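Local atomic coordinates of putative peptidyl-arginine deiminase (Chlorobium tepidum, PDB entry 1XKN), a protein that probably acts as a deiminase of the guanidino-group-modifying superfamily, hydrolysing the guanidinium group of agmatine or of protein arginine. Residues V39-L43 with G324-L330; Q46-E51 with A292-L297; N121-K126 with P178-P182. All coordinates share one frame; numbering follows the deposited sequence.

Contact 1. Residues V39-L43 with G324-L330; sequences VFAEL and GIDCSDL
Ile325 lies between Glu42 and Leu43, and its two branches separate the polar side of this contact from the oily one. CG2 stands anti to the backbone N (chi1 of the CG1 branch -67°), which brings Ile325 CG2 to 3.9 Å from Glu42 CD; here the two side chains lie alongside each other but run antiparallel. At the end of the other branch, Ile325 CD1 lies 4.2 Å from Leu43 CD1, the two chains meeting nearly at right angles.

One turn earlier in the helix, Val39 faces the loop that follows the strand. Val39 CG1, anti to the backbone N (chi1 -176°), approaches Leu330 CD2 slantwise at 4.1 Å. Leu330 divides its methyls: CD2 takes Val39, while CD1 is 3.6 Å from Phe40 CE1, where the leucine and the ring cross at about a right angle. Pro23 and Val340 also pack on Phe40.

The polar link is made through water. Glu42 is extended, and its carboxylate holds three waters. One gives to OE1 and accepts from Asp326 N, a second donates to Glu42 OE2 at 2.7 Å and also to Asp326 O, and a third joins OE1 to Gly324 O. Asp326 itself turns to the loop: Asp326 OD1 takes Ser328 N at 3.2 Å, an Asx turn, and accepts from Ser328 OG on its syn lone pair, while OD2 forms a salt bridge with Arg302.

The segment axes run almost antiparallel (169°) and 9.3 Å apart, the geometry of a helix laid against a beta sheet, as expected in the alpha/beta propeller of this deiminase family.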
loop_
_atom_site.group_PDB
_atom_site.type_symbol
_atom_site.label_atom_id
_atom_site.label_comp_id
_atom_site.label_asym_id
_atom_site.label_seq_id
_atom_site.Cartn_x
_atom_site.Cartn_y
_atom_site.Cartn_z
ATOM N N VAL A 39 -15.518 -6.597 5.519
ATOM C CA VAL A 39 -14.252 -6.908 4.862
ATOM C C VAL A 39 -13.103 -6.356 5.698
ATOM O O VAL A 39 -12.070 -7.011 5.860
ATOM C CB VAL A 39 -14.183 -6.315 3.437
ATOM C CG1 VAL A 39 -12.889 -6.752 2.752
ATOM C CG2 VAL A 39 -15.380 -6.779 2.626
ATOM N N PHE A 40 -13.280 -5.154 6.237
ATOM C CA PHE A 40 -12.243 -4.574 7.074
ATOM C C PHE A 40 -12.072 -5.385 8.354
ATOM O O PHE A 40 -10.959 -5.515 8.867
ATOM C CB PHE A 40 -12.559 -3.111 7.401
ATOM C CG PHE A 40 -12.158 -2.154 6.314
ATOM C CD1 PHE A 40 -12.924 -2.019 5.162
ATOM C CD2 PHE A 40 -10.990 -1.409 6.431
ATOM C CE1 PHE A 40 -12.530 -1.152 4.138
ATOM C CE2 PHE A 40 -10.588 -0.541 5.414
ATOM C CZ PHE A 40 -11.360 -0.414 4.269
ATOM N N ALA A 41 -13.171 -5.937 8.862
ATOM C CA ALA A 41 -13.112 -6.755 10.070
ATOM C C ALA A 41 -12.306 -8.017 9.773
ATOM O O ALA A 41 -11.498 -8.452 10.591
ATOM C CB ALA A 41 -14.515 -7.123 10.532
ATOM N N GLU A 42 -12.522 -8.597 8.594
ATOM C CA GLU A 42 -11.797 -9.800 8.200
ATOM C C GLU A 42 -10.311 -9.477 8.075
ATOM O O GLU A 42 -9.459 -10.238 8.531
ATOM C CB GLU A 42 -12.329 -10.335 6.868
ATOM C CG GLU A 42 -11.637 -11.611 6.402
ATOM C CD GLU A 42 -12.260 -12.198 5.150
ATOM O OE1 GLU A 42 -11.783 -13.256 4.690
ATOM O OE2 GLU A 42 -13.227 -11.603 4.627
ATOM N N LEU A 43 -10.014 -8.339 7.452
ATOM C CA LEU A 43 -8.640 -7.895 7.265
ATOM C C LEU A 43 -7.966 -7.641 8.609
ATOM O O LEU A 43 -6.847 -8.097 8.848
ATOM C CB LEU A 43 -8.622 -6.618 6.423
ATOM C CG LEU A 43 -7.309 -5.836 6.341
ATOM C CD1 LEU A 43 -6.202 -6.712 5.782
ATOM C CD2 LEU A 43 -7.519 -4.609 5.460
ATOM N N GLY A 324 -6.053 -15.535 1.303
ATOM C CA GLY A 324 -6.882 -14.720 0.443
ATOM C C GLY A 324 -8.024 -14.075 1.206
ATOM O O GLY A 324 -8.516 -14.620 2.196
ATOM N N ILE A 325 -8.425 -12.893 0.758
ATOM C CA ILE A 325 -9.539 -12.168 1.357
ATOM C C ILE A 325 -10.386 -11.702 0.180
ATOM O O ILE A 325 -9.898 -10.986 -0.694
ATOM C CB ILE A 325 -9.057 -10.946 2.178
ATOM C CG1 ILE A 325 -8.276 -11.429 3.406
ATOM C CG2 ILE A 325 -10.253 -10.091 2.604
ATOM C CD1 ILE A 325 -7.751 -10.316 4.303
ATOM N N ASP A 326 -11.644 -12.133 0.145
ATOM C CA ASP A 326 -12.538 -11.761 -0.943
ATOM C C ASP A 326 -12.759 -10.260 -0.973
ATOM O O ASP A 326 -13.293 -9.678 -0.026
ATOM C CB ASP A 326 -13.878 -12.493 -0.807
ATOM C CG ASP A 326 -14.873 -12.097 -1.888
ATOM O OD1 ASP A 326 -14.446 -11.848 -3.036
ATOM O OD2 ASP A 326 -16.086 -12.052 -1.592
ATOM N N CYS A 327 -12.339 -9.638 -2.070
ATOM C CA CYS A 327 -12.471 -8.198 -2.230
ATOM C C CYS A 327 -13.452 -7.819 -3.332
ATOM O O CYS A 327 -13.391 -6.717 -3.879
ATOM C CB CYS A 327 -11.096 -7.586 -2.505
ATOM S SG CYS A 327 -9.996 -7.606 -1.062
ATOM N N SER A 328 -14.360 -8.737 -3.643
ATOM C CA SER A 328 -15.363 -8.504 -4.675
ATOM C C SER A 328 -16.158 -7.229 -4.408
ATOM O O SER A 328 -16.530 -6.516 -5.339
ATOM C CB SER A 328 -16.315 -9.699 -4.761
ATOM O OG SER A 328 -15.625 -10.867 -5.171
ATOM N N ASP A 329 -16.427 -6.947 -3.138
ATOM C CA ASP A 329 -17.164 -5.742 -2.789
ATOM C C ASP A 329 -16.231 -4.590 -2.448
ATOM O O ASP A 329 -16.523 -3.436 -2.759
ATOM C CB ASP A 329 -18.108 -5.999 -1.615
ATOM C CG ASP A 329 -19.230 -6.953 -1.969
ATOM O OD1 ASP A 329 -19.951 -6.685 -2.954
ATOM O OD2 ASP A 329 -19.390 -7.963 -1.257
ATOM N N LEU A 330 -15.109 -4.893 -1.807
ATOM C CA LEU A 330 -14.171 -3.840 -1.448
ATOM C C LEU A 330 -13.687 -3.082 -2.679
ATOM O O LEU A 330 -13.596 -1.854 -2.663
ATOM C CB LEU A 330 -12.969 -4.422 -0.701
ATOM C CG LEU A 330 -11.915 -3.402 -0.259
ATOM C CD1 LEU A 330 -12.538 -2.407 0.712
ATOM C CD2 LEU A 330 -10.740 -4.125 0.399
HETATM O O HOH W 1 -12.676 -13.807 2.215
HETATM O O HOH W 2 -14.494 -10.623 2.456
HETATM O O HOH W 3 -9.074 -14.611 4.960
#

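Contact 2. Residues Q46-E51 with A292-L297; sequences QLSRSE and ANTVVL
The carboxylate of Glu51 and the amide of Asn293 meet with their planes 43° apart, the side chains crossing at about a right angle, at one end of a helix-on-sheet packing. Two donors share one oxygen: Asn293 N donates to Glu51 OE2 on its syn lone pair (2.9 Å, nearly straight), and Ser50 OG donates to it from the anti side, somewhat out of the plane. The other oxygen, OE1, bonds to Thr18 OG1 and His15 ND1, while Asn293 OD1 accepts from His15 N, so strand 15-21 steadies both flat groups. On the guanidinium of Arg49, Gln46 OE1 lies at the edge, in plane, 2.9 Å from Arg49 NH1, whereas Val295 CG1 approaches obliquely. Arg49 NH2 forms a salt bridge with Glu321 on the neighbouring strand.

Residues 46-50 of helix 36-50 run at 160° to strand 295-297, nearly antiparallel, with the segment axes 9.2 Å apart. The backbones converge toward the helix C-terminus: CA atoms of Gln46 and Leu297 are 8.0 Å apart, those of Ser50 and Thr294 5.2 Å.

Ser50 is the pivot at the narrow end. Ser50 OG, placed anti to the backbone N (chi1 171°), accepts from Thr294 N at 2.9 Å while donating to Glu51. A relay from a backbone amide through a hydroxyl to a carboxylate results, and both buried Glu51 oxygens have partners.

At the wider end the contact is apolar. Gln46 uses its aliphatic part, with CB against Leu297 CD2. The other methyl, Leu297 CD1, meets Leu47 at a slant, and it is 3.6 Å from Leu47 CD2.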
loop_
_atom_site.group_PDB
_atom_site.type_symbol
_atom_site.label_atom_id
_atom_site.label_comp_id
_atom_site.label_asym_id
_atom_site.label_seq_id
_atom_site.Cartn_x
_atom_site.Cartn_y
_atom_site.Cartn_z
ATOM N N GLN A 46 -7.234 -11.004 10.339
ATOM C CA GLN A 46 -6.066 -11.681 9.786
ATOM C C GLN A 46 -4.789 -10.974 10.236
ATOM O O GLN A 46 -3.812 -11.621 10.605
ATOM C CB GLN A 46 -6.132 -11.721 8.254
ATOM C CG GLN A 46 -7.118 -12.734 7.691
ATOM C CD GLN A 46 -6.873 -14.145 8.205
ATOM O OE1 GLN A 46 -5.732 -14.568 8.368
ATOM N NE2 GLN A 46 -7.950 -14.882 8.448
ATOM N N LEU A 47 -4.795 -9.645 10.214
ATOM C CA LEU A 47 -3.620 -8.895 10.634
ATOM C C LEU A 47 -3.311 -9.099 12.112
ATOM O O LEU A 47 -2.142 -9.168 12.501
ATOM C CB LEU A 47 -3.805 -7.403 10.359
ATOM C CG LEU A 47 -3.824 -6.990 8.887
ATOM C CD1 LEU A 47 -4.238 -5.535 8.777
ATOM C CD2 LEU A 47 -2.456 -7.213 8.265
ATOM N N SER A 48 -4.353 -9.204 12.935
ATOM C CA SER A 48 -4.152 -9.381 14.372
ATOM C C SER A 48 -3.518 -10.728 14.716
ATOM O O SER A 48 -3.030 -10.920 15.825
ATOM C CB SER A 48 -5.476 -9.206 15.136
ATOM O OG SER A 48 -6.381 -10.268 14.900
ATOM N N ARG A 49 -3.522 -11.655 13.766
ATOM C CA ARG A 49 -2.915 -12.961 13.989
ATOM C C ARG A 49 -1.401 -12.815 13.890
ATOM O O ARG A 49 -0.641 -13.603 14.458
ATOM C CB ARG A 49 -3.383 -13.956 12.924
ATOM C CG ARG A 49 -4.866 -14.267 12.946
ATOM C CD ARG A 49 -5.211 -15.208 11.805
ATOM N NE ARG A 49 -4.448 -16.451 11.895
ATOM C CZ ARG A 49 -3.990 -17.126 10.847
ATOM N NH1 ARG A 49 -4.214 -16.677 9.618
ATOM N NH2 ARG A 49 -3.306 -18.250 11.023
ATOM N N SER A 50 -0.978 -11.776 13.177
ATOM C CA SER A 50 0.430 -11.515 12.918
ATOM C C SER A 50 1.099 -10.429 13.752
ATOM O O SER A 50 2.242 -10.585 14.189
ATOM C CB SER A 50 0.592 -11.163 11.435
ATOM O OG SER A 50 1.892 -10.687 11.144
ATOM N N GLU A 51 0.390 -9.328 13.973
ATOM C CA GLU A 51 0.976 -8.216 14.698
ATOM C C GLU A 51 -0.089 -7.258 15.213
ATOM O O GLU A 51 -1.291 -7.498 15.063
ATOM C CB GLU A 51 1.930 -7.465 13.756
ATOM C CG GLU A 51 1.209 -6.781 12.578
ATOM C CD GLU A 51 1.947 -6.895 11.252
ATOM O OE1 GLU A 51 2.014 -5.884 10.516
ATOM O OE2 GLU A 51 2.443 -7.996 10.926
ATOM N N ALA A 292 2.564 -8.904 5.631
ATOM C CA ALA A 292 2.554 -8.703 7.080
ATOM C C ALA A 292 3.674 -9.568 7.655
ATOM O O ALA A 292 4.357 -10.263 6.906
ATOM C CB ALA A 292 1.206 -9.113 7.663
ATOM N N ASN A 293 3.864 -9.547 8.972
ATOM C CA ASN A 293 4.934 -10.336 9.573
ATOM C C ASN A 293 4.825 -11.843 9.358
ATOM O O ASN A 293 5.788 -12.483 8.941
ATOM C CB ASN A 293 5.037 -10.050 11.078
ATOM C CG ASN A 293 5.597 -8.675 11.379
ATOM O OD1 ASN A 293 6.046 -7.957 10.482
ATOM N ND2 ASN A 293 5.584 -8.300 12.655
ATOM N N THR A 294 3.656 -12.412 9.629
ATOM C CA THR A 294 3.485 -13.858 9.487
ATOM C C THR A 294 2.581 -14.289 8.342
ATOM O O THR A 294 2.440 -15.485 8.076
ATOM C CB THR A 294 2.907 -14.471 10.769
ATOM O OG1 THR A 294 1.560 -14.019 10.944
ATOM C CG2 THR A 294 3.729 -14.059 11.967
ATOM N N VAL A 295 1.965 -13.326 7.671
ATOM C CA VAL A 295 1.062 -13.655 6.582
ATOM C C VAL A 295 1.112 -12.636 5.462
ATOM O O VAL A 295 1.562 -11.507 5.643
ATOM C CB VAL A 295 -0.408 -13.733 7.075
ATOM C CG1 VAL A 295 -0.561 -14.838 8.108
ATOM C CG2 VAL A 295 -0.830 -12.393 7.675
ATOM N N VAL A 296 0.663 -13.065 4.290
ATOM C CA VAL A 296 0.574 -12.193 3.135
ATOM C C VAL A 296 -0.903 -12.267 2.790
ATOM O O VAL A 296 -1.449 -13.356 2.602
ATOM C CB VAL A 296 1.429 -12.698 1.958
ATOM C CG1 VAL A 296 1.269 -11.760 0.761
ATOM C CG2 VAL A 296 2.896 -12.756 2.379
ATOM N N LEU A 297 -1.549 -11.109 2.741
ATOM C CA LEU A 297 -2.974 -11.044 2.456
ATOM C C LEU A 297 -3.192 -10.630 1.012
ATOM O O LEU A 297 -2.807 -9.540 0.598
ATOM C CB LEU A 297 -3.642 -10.059 3.418
ATOM C CG LEU A 297 -3.354 -10.362 4.898
ATOM C CD1 LEU A 297 -3.995 -9.301 5.775
ATOM C CD2 LEU A 297 -3.876 -11.744 5.258
#

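Contact 3. Residues N121-K126 with P178-P182; sequences NAWGGK and PNRNP
The guanidinium of Arg180 lies flat against the peptide joining Trp123 to Gly124, and this is the tight part of the contact. Trp123 C sits 3.6 Å above the plane, over its centre, and Gly124 N is over the same face but offset toward the rim. Asn179 OD1 holds the group's rotation from the edge, accepting from Arg180 NH2 at 2.8 Å. Glu156 pairs with NE, and Thr214 O accepts from NH1. With no side chain on Gly124, Asn179 can close in: Gly124 CA donates a C-H...O contact to Asn179 O, 3.5 Å away.

The other side is looser and wetter. Exposed Lys126 curls back so that Lys126 NZ gives to Trp123 O at 2.9 Å, almost in line with the carbonyl bond (171° at O). A water accepts from NZ and gives to Gly124 O, and receives only a weak bond from Asn179 ND2. Asp215 OD2 gathers Lys126 NZ, Arg180 NH2 and Asn179 ND2, which probably offsets the nearness of the two cations.

Residues 122-125 all have positive phi, and Gly125 N bonds back to Asn121 O: a short left-handed helical turn, with the Asn121 side chain about 9 Å from the sodium ion bound at Asn117, Trp118 and Asn134.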
loop_
_atom_site.group_PDB
_atom_site.type_symbol
_atom_site.label_atom_id
_atom_site.label_comp_id
_atom_site.label_asym_id
_atom_site.label_seq_id
_atom_site.Cartn_x
_atom_site.Cartn_y
_atom_site.Cartn_z
ATOM N N ASN A 121 -3.879 14.635 -2.068
ATOM C CA ASN A 121 -4.923 15.436 -2.704
ATOM C C ASN A 121 -6.011 14.602 -3.381
ATOM O O ASN A 121 -6.543 14.987 -4.419
ATOM C CB ASN A 121 -4.321 16.452 -3.695
ATOM C CG ASN A 121 -3.741 15.815 -4.957
ATOM O OD1 ASN A 121 -3.298 16.527 -5.864
ATOM N ND2 ASN A 121 -3.747 14.496 -5.028
ATOM N N ALA A 122 -6.346 13.468 -2.770
ATOM C CA ALA A 122 -7.385 12.571 -3.280
ATOM C C ALA A 122 -7.174 12.167 -4.736
ATOM O O ALA A 122 -8.039 12.381 -5.586
ATOM C CB ALA A 122 -8.760 13.223 -3.110
ATOM N N TRP A 123 -6.015 11.573 -5.003
ATOM C CA TRP A 123 -5.648 11.110 -6.336
ATOM C C TRP A 123 -5.842 12.162 -7.431
ATOM O O TRP A 123 -6.459 11.887 -8.462
ATOM C CB TRP A 123 -6.439 9.841 -6.700
ATOM C CG TRP A 123 -6.366 8.725 -5.676
ATOM C CD1 TRP A 123 -5.345 8.474 -4.801
ATOM C CD2 TRP A 123 -7.339 7.690 -5.460
ATOM N NE1 TRP A 123 -5.625 7.349 -4.055
ATOM C CE2 TRP A 123 -6.841 6.849 -4.439
ATOM C CE3 TRP A 123 -8.584 7.391 -6.033
ATOM C CZ2 TRP A 123 -7.545 5.729 -3.978
ATOM C CZ3 TRP A 123 -9.285 6.275 -5.573
ATOM C CH2 TRP A 123 -8.760 5.459 -4.556
ATOM N N GLY A 124 -5.315 13.362 -7.212
ATOM C CA GLY A 124 -5.438 14.411 -8.211
ATOM C C GLY A 124 -6.707 15.234 -8.110
ATOM O O GLY A 124 -7.187 15.766 -9.112
ATOM N N GLY A 125 -7.251 15.335 -6.901
ATOM C CA GLY A 125 -8.459 16.111 -6.682
ATOM C C GLY A 125 -9.737 15.501 -7.227
ATOM O O GLY A 125 -10.590 16.217 -7.752
ATOM N N LYS A 126 -9.880 14.185 -7.099
ATOM C CA LYS A 126 -11.071 13.498 -7.585
ATOM C C LYS A 126 -12.127 13.366 -6.494
ATOM O O LYS A 126 -13.291 13.083 -6.777
ATOM C CB LYS A 126 -10.713 12.102 -8.102
ATOM C CG LYS A 126 -9.865 12.084 -9.364
ATOM C CD LYS A 126 -9.732 10.663 -9.894
ATOM C CE LYS A 126 -8.927 10.616 -11.185
ATOM N NZ LYS A 126 -7.515 11.037 -10.977
ATOM N N PRO A 178 0.199 15.684 -14.328
ATOM C CA PRO A 178 0.124 17.080 -13.885
ATOM C C PRO A 178 -0.830 17.341 -12.719
ATOM O O PRO A 178 -0.715 18.369 -12.047
ATOM C CB PRO A 178 -0.302 17.818 -15.152
ATOM C CG PRO A 178 0.350 17.015 -16.228
ATOM C CD PRO A 178 0.062 15.594 -15.793
ATOM N N ASN A 179 -1.765 16.426 -12.472
ATOM C CA ASN A 179 -2.717 16.628 -11.385
ATOM C C ASN A 179 -2.148 16.366 -9.995
ATOM O O ASN A 179 -2.830 16.586 -8.992
ATOM C CB ASN A 179 -3.998 15.793 -11.586
ATOM C CG ASN A 179 -3.770 14.292 -11.471
ATOM O OD1 ASN A 179 -2.801 13.836 -10.869
ATOM N ND2 ASN A 179 -4.692 13.515 -12.032
ATOM N N ARG A 180 -0.901 15.914 -9.918
ATOM C CA ARG A 180 -0.307 15.657 -8.610
ATOM C C ARG A 180 0.552 16.833 -8.150
ATOM O O ARG A 180 0.229 17.495 -7.159
ATOM C CB ARG A 180 0.518 14.367 -8.637
ATOM C CG ARG A 180 -0.312 13.089 -8.831
ATOM C CD ARG A 180 -1.491 13.020 -7.860
ATOM N NE ARG A 180 -1.918 11.649 -7.580
ATOM C CZ ARG A 180 -2.583 10.867 -8.425
ATOM N NH1 ARG A 180 -2.915 9.633 -8.063
ATOM N NH2 ARG A 180 -2.928 11.313 -9.625
ATOM N N ASN A 181 1.640 17.088 -8.868
ATOM C CA ASN A 181 2.540 18.194 -8.540
ATOM C C ASN A 181 2.754 19.039 -9.793
ATOM O O ASN A 181 3.788 18.948 -10.455
ATOM C CB ASN A 181 3.876 17.651 -8.028
ATOM C CG ASN A 181 3.719 16.816 -6.774
ATOM O OD1 ASN A 181 3.792 15.585 -6.811
ATOM N ND2 ASN A 181 3.488 17.486 -5.653
ATOM N N PRO A 182 1.766 19.880 -10.131
ATOM C CA PRO A 182 1.811 20.752 -11.308
ATOM C C PRO A 182 3.123 21.498 -11.538
ATOM O O PRO A 182 3.612 21.573 -12.664
ATOM C CB PRO A 182 0.656 21.721 -11.063
ATOM C CG PRO A 182 -0.320 20.899 -10.314
ATOM C CD PRO A 182 0.547 20.128 -9.343
HETATM O O HOH W 4 -7.674 13.984 -11.796
#

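How the contacts relate
Contacts 1 and 2 form one continuous interface. Both use helix 36-50, first its N-terminal half and then its C-terminal end, against adjacent parallel strands of one sheet, 321-326 and 295-300. Their centres are 14 Å apart, and they touch where Leu43 CD1 lies 3.4 Å from Leu297 CD1. Along the chain contact 3 is nested within contact 2, which is nested within contact 1, so an early helix is joined to late strands. Contact 3 stands apart, its centre about 27 Å from that of contact 1 and 32 Å from that of contact 2, on the opposite side of the chain's centre from contact 2. It joins the short helical turn 122-125 to the loop between helices 172-175 and 186-197.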